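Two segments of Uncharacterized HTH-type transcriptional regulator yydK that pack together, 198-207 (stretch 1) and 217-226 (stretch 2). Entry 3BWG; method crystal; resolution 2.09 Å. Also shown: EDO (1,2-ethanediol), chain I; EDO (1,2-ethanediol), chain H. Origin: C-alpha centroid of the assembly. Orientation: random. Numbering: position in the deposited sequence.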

ATOM      1  N   GLY B 198      16.057 -18.254 -12.256  1.00 45.21           N
ATOM      2  CA  GLY B 198      17.102 -17.434 -11.664  1.00 45.06           C
ATOM      3  C   GLY B 198      16.880 -15.953 -11.857  1.00 44.77           C
ATOM      4  O   GLY B 198      17.435 -15.139 -11.127  1.00 45.82           O
ATOM      5  N   LEU B 199      16.062 -15.590 -12.837  1.00 44.45           N
ATOM      6  CA  LEU B 199      15.680 -14.189 -13.020  1.00 42.74           C
ATOM      7  C   LEU B 199      14.807 -13.740 -11.843  1.00 40.73           C
ATOM      8  O   LEU B 199      14.271 -14.590 -11.118  1.00 39.88           O
ATOM      9  CB  LEU B 199      15.027 -13.962 -14.405  1.00 42.28           C
ATOM     10  CG  LEU B 199      15.982 -14.238 -15.592  1.00 43.53           C
ATOM     11  CD1 LEU B 199      15.236 -14.172 -16.906  1.00 43.20           C
ATOM     12  CD2 LEU B 199      17.175 -13.275 -15.625  1.00 43.00           C
ATOM     13  N   PRO B 200      14.697 -12.408 -11.619  1.00 39.47           N
ATOM     14  CA  PRO B 200      13.988 -11.834 -10.466  1.00 38.46           C
ATOM     15  C   PRO B 200      12.483 -12.025 -10.522  1.00 38.93           C
ATOM     16  O   PRO B 200      11.879 -12.044 -11.618  1.00 38.78           O
ATOM     17  CB  PRO B 200      14.297 -10.339 -10.562  1.00 37.80           C
ATOM     18  CG  PRO B 200      15.399 -10.215 -11.546  1.00 38.31           C
ATOM     19  CD  PRO B 200      15.260 -11.355 -12.482  1.00 39.38           C
ATOM     20  N   LYS B 201      11.872 -12.148  -9.348  1.00 38.44           N
ATOM     21  CA  LYS B 201      10.394 -12.098  -9.236  1.00 40.00           C
ATOM     22  C   LYS B 201       9.987 -11.389  -7.948  1.00 40.19           C
ATOM     23  O   LYS B 201      10.697 -11.439  -6.931  1.00 39.48           O
ATOM     24  CB  LYS B 201       9.778 -13.508  -9.221  1.00 39.87           C
ATOM     25  CG  LYS B 201      10.403 -14.361  -8.134  1.00 40.78           C
ATOM     26  CD  LYS B 201       9.562 -15.506  -7.701  1.00 42.75           C
ATOM     27  CE  LYS B 201      10.122 -16.037  -6.408  1.00 43.70           C
ATOM     28  NZ  LYS B 201      10.015 -17.491  -6.377  1.00 46.29           N
ATOM     29  N   LEU B 202       8.850 -10.725  -8.025  1.00 40.20           N
ATOM     30  CA  LEU B 202       8.117 -10.310  -6.857  1.00 40.72           C
ATOM     31  C   LEU B 202       7.133 -11.421  -6.521  1.00 40.52           C
ATOM     32  O   LEU B 202       6.388 -11.917  -7.383  1.00 38.31           O
ATOM     33  CB  LEU B 202       7.369  -9.014  -7.118  1.00 40.18           C
ATOM     34  CG  LEU B 202       6.603  -8.352  -5.969  1.00 39.60           C
ATOM     35  CD1 LEU B 202       7.461  -8.008  -4.698  1.00 38.97           C
ATOM     36  CD2 LEU B 202       5.785  -7.136  -6.533  1.00 40.91           C
ATOM     37  N   TYR B 203       7.211 -11.837  -5.270  1.00 40.13           N
ATOM     38  CA  TYR B 203       6.441 -12.930  -4.772  1.00 41.90           C
ATOM     39  C   TYR B 203       5.589 -12.425  -3.611  1.00 39.81           C
ATOM     40  O   TYR B 203       6.099 -12.003  -2.583  1.00 38.05           O
ATOM     41  CB  TYR B 203       7.384 -14.069  -4.329  1.00 46.25           C
ATOM     42  CG  TYR B 203       6.646 -15.133  -3.568  1.00 47.96           C
ATOM     43  CD1 TYR B 203       5.593 -15.820  -4.182  1.00 49.77           C
ATOM     44  CD2 TYR B 203       6.945 -15.425  -2.232  1.00 49.22           C
ATOM     45  CE1 TYR B 203       4.847 -16.774  -3.492  1.00 49.74           C
ATOM     46  CE2 TYR B 203       6.211 -16.408  -1.531  1.00 49.12           C
ATOM     47  CZ  TYR B 203       5.169 -17.074  -2.190  1.00 48.69           C
ATOM     48  OH  TYR B 203       4.410 -18.062  -1.597  1.00 48.82           O
ATOM     49  N   ILE B 204       4.281 -12.438  -3.790  1.00 39.32           N
ATOM     50  CA  ILE B 204       3.364 -11.877  -2.779  1.00 39.87           C
ATOM     51  C   ILE B 204       2.437 -12.945  -2.270  1.00 41.44           C
ATOM     52  O   ILE B 204       1.841 -13.678  -3.087  1.00 41.59           O
ATOM     53  CB  ILE B 204       2.488 -10.720  -3.396  1.00 40.32           C
ATOM     54  CG1 ILE B 204       3.386  -9.690  -4.098  1.00 36.83           C
ATOM     55  CG2 ILE B 204       1.475 -10.078  -2.319  1.00 37.09           C
ATOM     56  CD1 ILE B 204       2.658  -8.519  -4.637  1.00 37.15           C
ATOM     57  N   GLU B 205       2.333 -13.031  -0.936  1.00 41.97           N
ATOM     58  CA  GLU B 205       1.257 -13.740  -0.250  1.00 43.05           C
ATOM     59  C   GLU B 205       0.221 -12.802   0.308  1.00 43.52           C
ATOM     60  O   GLU B 205       0.559 -11.854   1.056  1.00 42.84           O
ATOM     61  CB  GLU B 205       1.805 -14.593   0.877  1.00 44.81           C
ATOM     62  CG  GLU B 205       2.743 -15.657   0.386  1.00 47.17           C
ATOM     63  CD  GLU B 205       3.588 -16.164   1.515  1.00 52.13           C
ATOM     64  OE1 GLU B 205       4.625 -15.541   1.836  1.00 53.59           O
ATOM     65  OE2 GLU B 205       3.181 -17.154   2.142  1.00 54.32           O
ATOM     66  N   SER B 206      -1.044 -13.059  -0.051  1.00 41.92           N
ATOM     67  CA  SER B 206      -2.136 -12.232   0.389  1.00 43.28           C
ATOM     68  C   SER B 206      -3.154 -12.990   1.237  1.00 40.88           C
ATOM     69  O   SER B 206      -3.528 -14.119   0.925  1.00 39.24           O
ATOM     70  CB  SER B 206      -2.870 -11.620  -0.807  1.00 43.89           C
ATOM     71  OG  SER B 206      -1.955 -10.969  -1.666  1.00 49.85           O
ATOM     72  N   ILE B 207      -3.649 -12.346   2.275  1.00 40.33           N
ATOM     73  CA  ILE B 207      -4.801 -12.928   3.016  1.00 41.27           C
ATOM     74  C   ILE B 207      -5.929 -11.915   2.926  1.00 40.23           C
ATOM     75  O   ILE B 207      -5.772 -10.772   3.385  1.00 41.03           O
ATOM     76  CB  ILE B 207      -4.484 -13.270   4.483  1.00 42.08           C
ATOM     77  CG1 ILE B 207      -3.350 -14.272   4.585  1.00 43.05           C
ATOM     78  CG2 ILE B 207      -5.666 -13.910   5.177  1.00 41.92           C
ATOM     79  CD1 ILE B 207      -1.989 -13.669   4.475  1.00 44.22           C
ATOM     80  N   ASP B 217      -9.660 -16.180   1.522  1.00 35.00           N
ATOM     81  CA  ASP B 217      -8.766 -16.398   0.350  1.00 36.78           C
ATOM     82  C   ASP B 217      -7.295 -16.173   0.757  1.00 37.09           C
ATOM     83  O   ASP B 217      -6.954 -15.135   1.293  1.00 39.84           O
ATOM     84  CB  ASP B 217      -9.203 -15.447  -0.786  1.00 39.30           C
ATOM     85  CG  ASP B 217      -8.200 -15.355  -1.964  1.00 40.49           C
ATOM     86  OD1 ASP B 217      -7.257 -16.134  -2.096  1.00 40.54           O
ATOM     87  OD2 ASP B 217      -8.416 -14.498  -2.830  1.00 43.87           O
ATOM     88  N   TYR B 218      -6.451 -17.183   0.572  1.00 36.94           N
ATOM     89  CA  TYR B 218      -5.026 -17.071   0.722  1.00 37.66           C
ATOM     90  C   TYR B 218      -4.468 -17.358  -0.647  1.00 38.92           C
ATOM     91  O   TYR B 218      -4.757 -18.413  -1.234  1.00 38.06           O
ATOM     92  CB  TYR B 218      -4.506 -18.120   1.716  1.00 39.38           C
ATOM     93  CG  TYR B 218      -3.014 -18.200   1.795  1.00 39.53           C
ATOM     94  CD1 TYR B 218      -2.261 -17.074   2.146  1.00 40.04           C
ATOM     95  CD2 TYR B 218      -2.346 -19.404   1.555  1.00 38.41           C
ATOM     96  CE1 TYR B 218      -0.883 -17.133   2.210  1.00 39.09           C
ATOM     97  CE2 TYR B 218      -0.985 -19.480   1.635  1.00 38.84           C
ATOM     98  CZ  TYR B 218      -0.258 -18.348   1.977  1.00 40.91           C
ATOM     99  OH  TYR B 218       1.124 -18.419   2.091  1.00 42.16           O
ATOM    100  N   SER B 219      -3.645 -16.442  -1.146  1.00 39.11           N
ATOM    101  CA  SER B 219      -3.029 -16.619  -2.452  1.00 39.35           C
ATOM    102  C   SER B 219      -1.508 -16.415  -2.400  1.00 39.88           C
ATOM    103  O   SER B 219      -0.967 -15.688  -1.531  1.00 39.95           O
ATOM    104  CB  SER B 219      -3.691 -15.693  -3.476  1.00 40.08           C
ATOM    105  OG  SER B 219      -3.232 -14.378  -3.292  1.00 43.12           O
ATOM    106  N   LYS B 220      -0.829 -17.092  -3.330  1.00 41.13           N
ATOM    107  CA  LYS B 220       0.616 -17.049  -3.494  1.00 40.43           C
ATOM    108  C   LYS B 220       0.867 -16.721  -4.939  1.00 40.88           C
ATOM    109  O   LYS B 220       0.494 -17.491  -5.818  1.00 40.23           O
ATOM    110  CB  LYS B 220       1.190 -18.411  -3.182  1.00 42.00           C
ATOM    111  CG  LYS B 220       1.063 -18.734  -1.697  1.00 43.55           C
ATOM    112  CD  LYS B 220       1.040 -20.238  -1.434  1.00 45.77           C
ATOM    113  CE  LYS B 220       2.233 -20.965  -1.999  1.00 46.53           C
ATOM    114  NZ  LYS B 220       3.320 -21.049  -0.992  1.00 48.03           N
ATOM    115  N   ILE B 221       1.497 -15.575  -5.195  1.00 40.59           N
ATOM    116  CA  ILE B 221       1.665 -15.106  -6.568  1.00 38.54           C
ATOM    117  C   ILE B 221       3.091 -14.669  -6.889  1.00 38.18           C
ATOM    118  O   ILE B 221       3.746 -13.968  -6.109  1.00 38.01           O
ATOM    119  CB  ILE B 221       0.719 -13.971  -6.856  1.00 39.45           C
ATOM    120  CG1 ILE B 221      -0.723 -14.369  -6.452  1.00 39.11           C
ATOM    121  CG2 ILE B 221       0.806 -13.577  -8.383  1.00 38.35           C
ATOM    122  CD1 ILE B 221      -1.805 -13.358  -6.776  1.00 39.15           C
ATOM    123  N   SER B 222       3.576 -15.130  -8.031  1.00 37.86           N
ATOM    124  CA  SER B 222       4.837 -14.670  -8.571  1.00 38.32           C
ATOM    125  C   SER B 222       4.548 -13.893  -9.853  1.00 37.67           C
ATOM    126  O   SER B 222       3.943 -14.435 -10.772  1.00 37.90           O
ATOM    127  CB  SER B 222       5.744 -15.873  -8.886  1.00 39.51           C
ATOM    128  OG  SER B 222       6.089 -16.534  -7.690  1.00 40.15           O
ATOM    129  N   TYR B 223       5.017 -12.653  -9.915  1.00 36.40           N
ATOM    130  CA  TYR B 223       4.842 -11.828 -11.089  1.00 37.01           C
ATOM    131  C   TYR B 223       6.020 -11.854 -12.073  1.00 38.62           C
ATOM    132  O   TYR B 223       7.189 -12.042 -11.677  1.00 39.71           O
ATOM    133  CB  TYR B 223       4.526 -10.386 -10.659  1.00 38.25           C
ATOM    134  CG  TYR B 223       3.199 -10.246  -9.910  1.00 37.89           C
ATOM    135  CD1 TYR B 223       2.031  -9.982 -10.608  1.00 36.56           C
ATOM    136  CD2 TYR B 223       3.125 -10.366  -8.511  1.00 37.50           C
ATOM    137  CE1 TYR B 223       0.787  -9.866  -9.937  1.00 38.14           C
ATOM    138  CE2 TYR B 223       1.888 -10.239  -7.813  1.00 36.40           C
ATOM    139  CZ  TYR B 223       0.727  -9.965  -8.552  1.00 38.75           C
ATOM    140  OH  TYR B 223      -0.514  -9.837  -7.949  1.00 39.69           O
ATOM    141  N   ASN B 224       5.703 -11.631 -13.345  1.00 36.13           N
ATOM    142  CA  ASN B 224       6.705 -11.380 -14.370  1.00 36.98           C
ATOM    143  C   ASN B 224       7.316  -9.977 -14.206  1.00 37.25           C
ATOM    144  O   ASN B 224       6.634  -8.967 -14.459  1.00 38.76           O
ATOM    145  CB  ASN B 224       6.010 -11.555 -15.737  1.00 35.82           C
ATOM    146  CG  ASN B 224       6.904 -11.313 -16.913  1.00 36.53           C
ATOM    147  OD1 ASN B 224       7.931 -10.615 -16.831  1.00 37.16           O
ATOM    148  ND2 ASN B 224       6.506 -11.872 -18.052  1.00 33.75           N
ATOM    149  N   TYR B 225       8.588  -9.909 -13.785  1.00 36.90           N
ATOM    150  CA  TYR B 225       9.275  -8.639 -13.547  1.00 37.65           C
ATOM    151  C   TYR B 225       9.340  -7.708 -14.767  1.00 37.82           C
ATOM    152  O   TYR B 225       9.498  -6.496 -14.618  1.00 38.54           O
ATOM    153  CB  TYR B 225      10.689  -8.872 -12.956  1.00 39.21           C
ATOM    154  CG  TYR B 225      11.755  -9.207 -13.965  1.00 39.64           C
ATOM    155  CD1 TYR B 225      12.669  -8.251 -14.371  1.00 40.11           C
ATOM    156  CD2 TYR B 225      11.844 -10.483 -14.513  1.00 40.80           C
ATOM    157  CE1 TYR B 225      13.669  -8.545 -15.318  1.00 40.76           C
ATOM    158  CE2 TYR B 225      12.830 -10.808 -15.478  1.00 41.40           C
ATOM    159  CZ  TYR B 225      13.737  -9.829 -15.852  1.00 40.97           C
ATOM    160  OH  TYR B 225      14.713 -10.124 -16.750  1.00 41.93           O
ATOM    161  N   GLU B 226       9.188  -8.265 -15.962  1.00 37.15           N
ATOM    162  CA  GLU B 226       9.228  -7.446 -17.178  1.00 38.95           C
ATOM    163  C   GLU B 226       7.878  -6.888 -17.588  1.00 37.33           C
ATOM    164  O   GLU B 226       7.816  -6.118 -18.533  1.00 39.06           O
ATOM    165  CB  GLU B 226       9.750  -8.238 -18.405  1.00 38.88           C
ATOM    166  CG  GLU B 226      10.918  -9.107 -18.199  1.00 39.79           C
ATOM    167  CD  GLU B 226      11.519  -9.540 -19.551  1.00 41.38           C
ATOM    168  OE1 GLU B 226      10.818 -10.205 -20.367  1.00 40.75           O
ATOM    169  OE2 GLU B 226      12.683  -9.162 -19.793  1.00 43.46           O
TER
HETATM  170  C1  EDO I 238       7.868  -7.719 -10.837  1.00 35.56           C
HETATM  171  O1  EDO I 238       6.713  -6.938 -10.790  1.00 33.21           O
HETATM  172  C2  EDO I 238       7.395  -9.119 -10.558  1.00 34.17           C
HETATM  173  O2  EDO I 238       8.568  -9.878 -10.543  1.00 30.00           O
HETATM  174  C1  EDO H 237       3.179 -18.554  -6.752  1.00 39.39           C
HETATM  175  O1  EDO H 237       4.551 -18.631  -7.126  1.00 43.20           O
HETATM  176  C2  EDO H 237       2.615 -19.953  -6.820  1.00 39.66           C
HETATM  177  O2  EDO H 237       3.129 -20.667  -5.687  1.00 39.49           O
HETATM  178  O   HOH W   1       9.568 -12.688 -12.849  1.00 32.46           O
HETATM  179  O   HOH W   2      -0.742 -13.049  -3.320  1.00 35.07           O

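An ethanediol molecule and a water bridge the backbones where the two strands draw apart. The I204-I221 and S206-S219 pairs are each joined by two direct backbone hydrogen bonds. At L202 and Y223 only one direct bond remains, from Y223 N to L202 O at 3.0 Å. L202 N and Y223 O are 4.2 Å apart, and O2 of the chain I ethanediol bridges them. L202 N donates to this O2 atom at 2.7 Å, and that O2 donates to Y223 O at 2.8 Å. The diol probably comes from the crystallisation liquor.

Water 1 closes the next gap. It donates to P200 O and to Y223 O, both at 2.7 Å, and accepts from Y225 N at 3.1 Å. Y223 O therefore receives two bonds, one from the diol and one from the water.

The rest of the ladder is regular antiparallel pairing, with strand directions 162° apart. I204 N to I221 O is 2.8 Å, and I221 N to I204 O is 2.9 Å. S206 N to S219 O is 3.0 Å, and S219 N to S206 O is 3.1 Å. The carbonyls also meet alpha carbons across the gap. Y203 CA lies 3.2 Å from I221 O, and E205 CA lies 3.2 Å from S219 O. These are CA-H...O contacts, and they supplement the N-H bonds.

Y203, E205, I207, Y218, K220 and S222 share one face of the sheet. The closest contact between the stretches is here: Y218 OH donates to E205 OE2 at a very short 2.4 Å. The carboxylate oxygen sits at the edge of the Y218 ring, near its plane, as expected for a bond to the phenol hydroxyl. K220 NZ donates to Y203 OH at 3.2 Å. Both tyrosines have chi1 in t, and the ends of their side chains come nearer to the opposing strand than their CA-to-CB bonds suggest. I207 CG1 packs against Y218 CD1 at 3.9 Å. S222 OG is hydrogen-bonded to O1 of the chain H ethanediol at 2.7 Å; either could be the donor.

L202, I204, S206, S219, I221 and Y223 lie on the other face. I204 CD1 touches Y223 CE2 at 3.7 Å, an apolar contact. The paired serines are joined through water 2, which is 2.9 Å from S206 OG and 2.8 Å from S219 OG. The same water donates to I204 O at 2.7 Å. Their direct side-chain approach, S206 CB to S219 OG, is 3.7 Å.

Beyond the ladder, the Y225 ring packs against L199 and P200. P200 CD sits over one face of the ring, 4.0 Å from the centroid of Y225 and 13° off the normal. This is a CH-pi contact. L199 CB adds an apolar contact with Y225 CE2 at 4.0 Å. Y225 has the largest area covered by the other stretch, 87 Å² of the 812 Å² buried in total.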